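Local coordinates for protein exoglucanase A (Cellulomonas fimi, PDB 7CBD) that hydrolyses beta-1,4-glucosidic linkages of cellulose with inversion of anomeric configuration, releasing cellobiose from the non-reducing chain ends, at residues F71-A76 / L87-V92; A13-N18 / A360-K365; S58-N63 / D126-L131. All coordinates share one frame; numbering follows the deposited sequence. Where two conformers were deposited one is given.

All three contacts lie in the family 6 catalytic domain, on the same distorted alpha/beta barrel. Along the chain the segments come in the order 13-18, 58-63, 71-76, 87-92, 126-131 and 360-365, so interaction 2 brings together the outermost two, interaction 3 spans less sequence, and interaction 1 is the most local. Centres of interactions 1 and 2 are about 10 Å apart, meeting through the neighbouring strands 14-15 and 87-93. Interaction 3 lies about 13 Å from interaction 1, touching it through Leu73 and Leu131, and about 20 Å from interaction 2. The contacts thus run from the barrel seam, through a strand and the helix packed on it, to helix-helix packing, joining sheet to helices.

Interaction 1 (F71-A76 / L87-V92); sequences FHLDNA and LVFNLV
The ring of Phe89 meets helix 69-83 obliquely, with His72 CB 3.8 Å from its CZ and Leu73 CD2 3.7 Å from its CD2. This is the helix-on-sheet packing of a beta-alpha-beta crossover in the alpha/beta barrel of a family 6 glycoside hydrolase. The two touching carbons come from successive residues of one helical turn, and the Leu73 side chain crosses the phenylalanine at about a right angle. The imidazole of His72 does not join in: it turns away from the strand, and Phe71 CD2 lies 3.7 Å above its plane, over the ring centre. In return His72 CE1 sits at the edge of the Phe71 ring, in its plane, while Asn75 ND2 stands over one face, displaced toward the rim.

Strand 52-54 leads, by way of the short helix 58-61, to helix 69-83, which returns to strand 87-93, parallel to the first. The axes of segments 71-76 and 87-92 run nearly antiparallel, at 164°, with a closest approach of 9.7 Å. Phe89 spans this gap because its CG is anti to the backbone N (chi1 169°). Val52 of strand 52-54 and Ile142 of strand 141-146, and Tyr16, edge-to-face with it, also pack on this phenylalanine. The buried His72 ND1 has a hydrogen bond with Tyr16 OH, which meets the polar need of that nitrogen beside the apolar layer.

Small size is what suits Ala76 to its place, where helix and strand come closest: its CA lies 6.6 Å from the CA of Phe89. Its CB lies 4.3 Å from Phe89 CB. Leu87 completes the strand's apolar surface, putting CD2 3.9 Å from Ala76 CB and CD1 3.8 Å from the carbonyl oxygen, Ala76 O.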
# COMPACT_ATOMS: atom_id res chain seq x y z
N PHE A 71 -12.05 -1.50 -18.84
CA PHE A 71 -11.24 -0.44 -19.43
C PHE A 71 -9.76 -0.66 -19.15
O PHE A 71 -8.93 -0.64 -20.07
CB PHE A 71 -11.73 0.90 -18.84
CG PHE A 71 -10.83 2.08 -19.12
CD1 PHE A 71 -10.84 2.72 -20.35
CD2 PHE A 71 -10.02 2.59 -18.12
CE1 PHE A 71 -10.04 3.83 -20.58
CE2 PHE A 71 -9.21 3.70 -18.34
CZ PHE A 71 -9.22 4.32 -19.58
N HIS A 72 -9.41 -0.93 -17.89
CA HIS A 72 -8.00 -1.11 -17.53
C HIS A 72 -7.42 -2.39 -18.11
O HIS A 72 -6.27 -2.40 -18.57
CB HIS A 72 -7.85 -1.08 -16.01
CG HIS A 72 -8.17 0.26 -15.43
ND1 HIS A 72 -7.39 1.37 -15.64
CD2 HIS A 72 -9.22 0.67 -14.68
CE1 HIS A 72 -7.93 2.41 -15.03
NE2 HIS A 72 -9.04 2.01 -14.44
N LEU A 73 -8.18 -3.49 -18.09
CA LEU A 73 -7.67 -4.74 -18.65
C LEU A 73 -7.40 -4.60 -20.15
O LEU A 73 -6.36 -5.05 -20.65
CB LEU A 73 -8.64 -5.88 -18.36
CG LEU A 73 -8.78 -6.23 -16.88
CD1 LEU A 73 -10.00 -7.11 -16.68
CD2 LEU A 73 -7.53 -6.94 -16.41
N ASP A 74 -8.33 -3.96 -20.87
CA ASP A 74 -8.11 -3.70 -22.29
C ASP A 74 -6.90 -2.80 -22.52
O ASP A 74 -6.09 -3.05 -23.43
CB ASP A 74 -9.35 -3.04 -22.90
CG ASP A 74 -10.54 -3.98 -22.97
OD1 ASP A 74 -10.37 -5.22 -22.91
OD2 ASP A 74 -11.68 -3.45 -23.10
N ASN A 75 -6.75 -1.75 -21.71
CA ASN A 75 -5.56 -0.90 -21.82
C ASN A 75 -4.30 -1.70 -21.56
O ASN A 75 -3.28 -1.50 -22.23
CB ASN A 75 -5.62 0.24 -20.80
CG ASN A 75 -6.74 1.21 -21.04
OD1 ASN A 75 -7.32 1.27 -22.13
ND2 ASN A 75 -7.07 1.98 -20.01
N ALA A 76 -4.34 -2.58 -20.56
CA ALA A 76 -3.17 -3.38 -20.23
C ALA A 76 -2.77 -4.30 -21.38
O ALA A 76 -1.57 -4.45 -21.65
CB ALA A 76 -3.42 -4.19 -18.95
N LEU A 87 3.66 -8.14 -19.06
CA LEU A 87 3.18 -6.96 -18.35
C LEU A 87 2.40 -7.41 -17.12
O LEU A 87 1.60 -8.34 -17.20
CB LEU A 87 2.27 -6.13 -19.27
CG LEU A 87 1.59 -4.93 -18.61
CD1 LEU A 87 1.53 -3.75 -19.57
CD2 LEU A 87 0.18 -5.27 -18.10
N VAL A 88 2.64 -6.73 -16.00
CA VAL A 88 1.89 -6.94 -14.77
C VAL A 88 0.91 -5.78 -14.58
O VAL A 88 1.31 -4.61 -14.54
CB VAL A 88 2.81 -7.05 -13.54
CG1 VAL A 88 1.98 -7.19 -12.27
CG2 VAL A 88 3.79 -8.20 -13.69
N PHE A 89 -0.37 -6.12 -14.45
CA PHE A 89 -1.42 -5.19 -14.09
C PHE A 89 -1.67 -5.34 -12.59
O PHE A 89 -2.07 -6.41 -12.13
CB PHE A 89 -2.68 -5.54 -14.90
CG PHE A 89 -3.92 -4.82 -14.45
CD1 PHE A 89 -3.97 -3.44 -14.44
CD2 PHE A 89 -5.04 -5.53 -14.03
CE1 PHE A 89 -5.11 -2.78 -14.02
CE2 PHE A 89 -6.17 -4.87 -13.62
CZ PHE A 89 -6.21 -3.49 -13.62
N ASN A 90 -1.40 -4.28 -11.83
CA ASN A 90 -1.63 -4.29 -10.39
C ASN A 90 -3.08 -3.95 -10.08
O ASN A 90 -3.56 -2.88 -10.47
CB ASN A 90 -0.71 -3.29 -9.69
CG ASN A 90 0.74 -3.71 -9.74
OD1 ASN A 90 1.15 -4.62 -9.02
ND2 ASN A 90 1.52 -3.05 -10.59
N LEU A 91 -3.76 -4.84 -9.36
CA LEU A 91 -5.18 -4.73 -9.06
C LEU A 91 -5.34 -4.92 -7.56
O LEU A 91 -4.77 -5.85 -6.99
CB LEU A 91 -5.87 -5.89 -9.77
CG LEU A 91 -7.29 -5.83 -10.35
CD1 LEU A 91 -8.02 -7.17 -10.20
CD2 LEU A 91 -8.13 -4.69 -9.85
N VAL A 92 -6.12 -4.05 -6.91
CA VAL A 92 -6.34 -4.17 -5.47
C VAL A 92 -7.75 -4.69 -5.21
O VAL A 92 -8.74 -4.08 -5.63
CB VAL A 92 -6.11 -2.86 -4.71
CG1 VAL A 92 -6.03 -3.15 -3.21
CG2 VAL A 92 -4.82 -2.20 -5.19

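Interaction 2 (A13-N18 / A360-K365); sequences AVQYVN and AFVWIK
Gln15 meets Val362 with its amide oxygen: OE1 lies 3.6 Å from the methyl carbon Val362 CG1, the two side chains crossing at about a right angle. On the other limb of the same amide, Gln15 NE2 is 3.7 Å from Phe361 O, a proximity too long to count as a bond. The polar link between the segments is made by water instead. A water donates to Gln15 OE1 at 2.8 Å and accepts from the backbone N of Trp363 at 2.8 Å, tying the side chain of one segment to the main chain of the other.

A glutamine suits this position through its length. Its CG is anti to the carbonyl carbon (chi1 -61°) and the chain is extended beyond (chi2 -175°), which carries the amide across a separation of 8.8 Å between the CA atoms of Gln15 and Val362. That distance is too great for strand pairing, and it marks the seam of the barrel. Strand 14-15 pairs with strand 87-93, and strand 358-362 with strand 291-295, whereas these two strands do not pair with each other.

Further out, Val14 and Tyr16 are fixed by backbone bonds to Val88, and Val362 by one with Val294. Asn90 of strand 87-93 faces the same seam: its side chain touches those of Val362 and Ile364, and its ND2 donates to Gln15 OE1.

With both Asn90 ND2 and the water supplying hydrogens, the buried carbonyl oxygen has two donors. This defines which end of the amide is oxygen, because the NH2 group could accept neither hydrogen, and it makes the water an oriented part of the seam, donating on one side and accepting on the other.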
# COMPACT_ATOMS: atom_id res chain seq x y z
N ALA A 13 9.46 -7.91 -16.67
CA ALA A 13 8.17 -7.42 -17.11
C ALA A 13 8.09 -5.90 -16.95
O ALA A 13 8.84 -5.29 -16.19
CB ALA A 13 7.05 -8.08 -16.30
N VAL A 14 7.14 -5.31 -17.67
CA VAL A 14 6.73 -3.94 -17.44
C VAL A 14 5.49 -3.97 -16.55
O VAL A 14 4.86 -5.01 -16.36
CB VAL A 14 6.47 -3.20 -18.78
CG1 VAL A 14 5.31 -3.83 -19.53
CG2 VAL A 14 6.27 -1.71 -18.59
N GLN A 15 5.12 -2.81 -16.00
CA GLN A 15 3.91 -2.68 -15.19
C GLN A 15 2.92 -1.72 -15.85
O GLN A 15 3.31 -0.74 -16.49
CB GLN A 15 4.23 -2.21 -13.77
CG GLN A 15 5.13 -3.16 -13.01
CD GLN A 15 5.32 -2.71 -11.57
OE1 GLN A 15 4.36 -2.43 -10.86
NE2 GLN A 15 6.57 -2.65 -11.14
N TYR A 16 1.63 -2.01 -15.67
CA TYR A 16 0.58 -1.17 -16.25
C TYR A 16 0.63 0.25 -15.71
O TYR A 16 0.74 0.46 -14.50
CB TYR A 16 -0.78 -1.77 -15.87
CG TYR A 16 -1.99 -0.96 -16.29
CD1 TYR A 16 -2.35 -0.85 -17.62
CD2 TYR A 16 -2.80 -0.34 -15.34
CE1 TYR A 16 -3.47 -0.14 -18.01
CE2 TYR A 16 -3.93 0.37 -15.72
CZ TYR A 16 -4.26 0.46 -17.06
OH TYR A 16 -5.38 1.16 -17.47
N VAL A 17 0.50 1.22 -16.61
CA VAL A 17 0.36 2.62 -16.24
C VAL A 17 -1.10 3.04 -16.47
O VAL A 17 -1.64 2.86 -17.57
CB VAL A 17 1.34 3.50 -17.02
CG1 VAL A 17 1.16 4.97 -16.66
CG2 VAL A 17 2.77 3.06 -16.73
N ASN A 18 -1.73 3.57 -15.42
CA ASN A 18 -3.15 3.90 -15.42
C ASN A 18 -3.35 5.27 -16.06
O ASN A 18 -2.97 6.29 -15.47
CB ASN A 18 -3.64 3.87 -13.97
CG ASN A 18 -5.08 4.31 -13.82
OD1 ASN A 18 -5.74 4.71 -14.79
ND2 ASN A 18 -5.59 4.22 -12.60
N ALA A 360 9.58 -7.03 -6.39
CA ALA A 360 9.46 -5.71 -6.99
C ALA A 360 9.17 -4.68 -5.91
O ALA A 360 8.66 -5.01 -4.83
CB ALA A 360 8.34 -5.67 -8.03
N PHE A 361 9.49 -3.42 -6.22
CA PHE A 361 8.84 -2.28 -5.60
C PHE A 361 7.68 -1.87 -6.50
O PHE A 361 7.81 -1.89 -7.74
CB PHE A 361 9.80 -1.09 -5.44
CG PHE A 361 10.94 -1.36 -4.50
CD1 PHE A 361 10.75 -2.11 -3.35
CD2 PHE A 361 12.21 -0.86 -4.76
CE1 PHE A 361 11.79 -2.36 -2.49
CE2 PHE A 361 13.26 -1.10 -3.89
CZ PHE A 361 13.05 -1.86 -2.76
N VAL A 362 6.55 -1.52 -5.88
CA VAL A 362 5.32 -1.20 -6.58
C VAL A 362 4.73 0.05 -5.94
O VAL A 362 5.01 0.36 -4.78
CB VAL A 362 4.31 -2.36 -6.53
CG1 VAL A 362 4.73 -3.49 -7.45
CG2 VAL A 362 4.20 -2.88 -5.10
N TRP A 363 3.90 0.76 -6.70
CA TRP A 363 3.06 1.83 -6.16
C TRP A 363 1.64 1.28 -6.13
O TRP A 363 0.92 1.31 -7.13
CB TRP A 363 3.14 3.09 -7.01
CG TRP A 363 4.40 3.85 -6.82
CD1 TRP A 363 5.48 3.50 -6.05
CD2 TRP A 363 4.73 5.11 -7.43
NE1 TRP A 363 6.46 4.48 -6.13
CE2 TRP A 363 6.02 5.47 -6.98
CE3 TRP A 363 4.06 5.96 -8.31
CZ2 TRP A 363 6.65 6.64 -7.39
CZ3 TRP A 363 4.68 7.12 -8.72
CH2 TRP A 363 5.97 7.46 -8.26
N ILE A 364 1.24 0.75 -4.97
CA ILE A 364 -0.11 0.23 -4.83
C ILE A 364 -1.09 1.38 -4.60
O ILE A 364 -1.99 1.62 -5.40
CB ILE A 364 -0.20 -0.87 -3.76
CG1 ILE A 364 0.77 -2.02 -4.07
CG2 ILE A 364 -1.62 -1.39 -3.67
CD1 ILE A 364 0.57 -2.69 -5.43
N LYS A 365 -0.89 2.13 -3.52
CA LYS A 365 -1.64 3.38 -3.37
C LYS A 365 -1.16 4.37 -4.44
O LYS A 365 0.05 4.53 -4.62
CB LYS A 365 -1.36 3.97 -2.00
CG LYS A 365 -2.07 5.29 -1.74
CD LYS A 365 -3.57 5.08 -1.54
CE LYS A 365 -4.26 6.40 -1.22
NZ LYS A 365 -5.68 6.23 -0.83
O HOH W 1 3.58 -0.18 -9.37

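Interaction 3 (S58-N63 / D126-L131); sequences SAITGN and DPIADL
Ile60 reaches across to Ile128, Pro127 and Leu131 with everything beyond its CB. At CB the side chain forks: CG2 is anti to the backbone N, and CG1 is anti to the carbonyl carbon (chi1 -60°). The CG2 methyl faces the groove between one turn of the neighbouring helix and the next, 4.4 Å from Pro127 CB and equally far from Leu131 CD1. Along the longer branch, CG1 comes to 3.8 Å from Ile128 CG1. The tip is carried outward by an extended chi2 of 164°, so that Ile60 CD1 also lies 3.8 Å from Ile128 CG1, with Ile128 CD1 at 4.0 Å. The two isoleucines cross at about a right angle, each offering its ethyl branch to the other; isoleucine suits the place of Ile60 because its branching at CB sends CG2 toward Pro127 and Leu131 and the ethyl arm toward Ile128.

Helix 58-61 is a short, weakly bonded turn following strand 52-54, while helix 114-132 is the long helix after strand 87-93. Both belong to the helical layer around the alpha/beta barrel, and Met54 of strand 52-54 touches both Ile60 and Ile128. Leu69 and Leu73 of helix 69-83 pack against Leu131. Pro127, at the less buried border, has no N-H to give to the preceding turn, and the helix is kinked there.

The short helix stops at Gly62, whose N still bonds to Ser58 O; its phi of 129° would press a CB against the preceding carbonyl oxygen, so glycine fits. Just beyond, Asn63 ND2 donates to Ser58 OG at 2.9 Å, almost straight and within the amide plane, while Asn63 OD1 accepts from the backbone N of Asp65.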
# COMPACT_ATOMS: atom_id res chain seq x y z
N SER A 58 -19.16 -0.65 -7.23
CA SER A 58 -19.40 0.21 -8.39
C SER A 58 -18.14 0.46 -9.20
O SER A 58 -18.25 0.84 -10.37
CB SER A 58 -20.02 1.53 -7.96
OG SER A 58 -19.08 2.35 -7.28
N ALA A 59 -16.95 0.26 -8.63
CA ALA A 59 -15.72 0.43 -9.39
C ALA A 59 -15.55 -0.63 -10.47
O ALA A 59 -14.76 -0.43 -11.39
CB ALA A 59 -14.52 0.42 -8.45
N ILE A 60 -16.27 -1.75 -10.37
CA ILE A 60 -16.09 -2.81 -11.36
C ILE A 60 -16.59 -2.36 -12.72
O ILE A 60 -15.89 -2.48 -13.73
CB ILE A 60 -16.75 -4.12 -10.89
CG1 ILE A 60 -16.13 -4.59 -9.57
CG2 ILE A 60 -16.61 -5.21 -11.97
CD1 ILE A 60 -16.95 -5.65 -8.84
N THR A 61 -17.80 -1.79 -12.78
CA THR A 61 -18.33 -1.27 -14.03
C THR A 61 -17.92 0.18 -14.29
O THR A 61 -17.81 0.58 -15.46
CB THR A 61 -19.85 -1.40 -14.05
OG1 THR A 61 -20.39 -0.79 -12.87
CG2 THR A 61 -20.23 -2.86 -14.04
N GLY A 62 -17.67 0.96 -13.25
CA GLY A 62 -17.23 2.34 -13.39
C GLY A 62 -18.07 3.30 -12.57
O GLY A 62 -19.27 3.09 -12.37
N ASN A 63 -17.45 4.38 -12.11
CA ASN A 63 -18.12 5.36 -11.26
C ASN A 63 -17.43 6.71 -11.45
O ASN A 63 -16.69 6.92 -12.42
CB ASN A 63 -18.17 4.87 -9.80
CG ASN A 63 -16.79 4.61 -9.21
OD1 ASN A 63 -15.81 5.25 -9.59
ND2 ASN A 63 -16.70 3.67 -8.27
N ASP A 126 -17.01 -12.49 -7.71
CA ASP A 126 -17.40 -13.21 -8.93
C ASP A 126 -17.27 -12.37 -10.19
O ASP A 126 -16.68 -12.85 -11.17
CB ASP A 126 -18.80 -13.83 -8.79
CG ASP A 126 -18.82 -15.08 -7.93
OD1 ASP A 126 -17.74 -15.53 -7.47
OD2 ASP A 126 -19.93 -15.61 -7.71
N PRO A 127 -17.79 -11.13 -10.25
CA PRO A 127 -17.62 -10.36 -11.49
C PRO A 127 -16.18 -9.98 -11.78
O PRO A 127 -15.79 -9.91 -12.95
CB PRO A 127 -18.51 -9.12 -11.28
CG PRO A 127 -19.44 -9.49 -10.17
CD PRO A 127 -18.71 -10.46 -9.31
N ILE A 128 -15.37 -9.73 -10.75
CA ILE A 128 -13.96 -9.46 -10.99
C ILE A 128 -13.28 -10.69 -11.60
O ILE A 128 -12.60 -10.60 -12.62
CB ILE A 128 -13.27 -8.99 -9.70
CG1 ILE A 128 -13.75 -7.59 -9.33
CG2 ILE A 128 -11.77 -9.02 -9.87
CD1 ILE A 128 -13.32 -7.15 -7.95
N ALA A 129 -13.49 -11.86 -10.99
CA ALA A 129 -12.89 -13.09 -11.51
C ALA A 129 -13.40 -13.40 -12.91
O ALA A 129 -12.63 -13.88 -13.76
CB ALA A 129 -13.19 -14.25 -10.56
N ASP A 130 -14.68 -13.14 -13.18
CA ASP A 130 -15.23 -13.39 -14.51
C ASP A 130 -14.51 -12.55 -15.56
O ASP A 130 -14.28 -13.02 -16.69
CB ASP A 130 -16.72 -13.08 -14.50
CG ASP A 130 -17.42 -13.53 -15.77
OD1 ASP A 130 -16.89 -14.41 -16.47
OD2 ASP A 130 -18.51 -13.00 -16.05
N LEU A 131 -14.18 -11.31 -15.23
CA LEU A 131 -13.43 -10.49 -16.17
C LEU A 131 -11.99 -10.97 -16.29
O LEU A 131 -11.47 -11.11 -17.40
CB LEU A 131 -13.47 -9.03 -15.72
CG LEU A 131 -14.60 -8.17 -16.29
CD1 LEU A 131 -14.72 -6.85 -15.55
CD2 LEU A 131 -14.39 -7.94 -17.79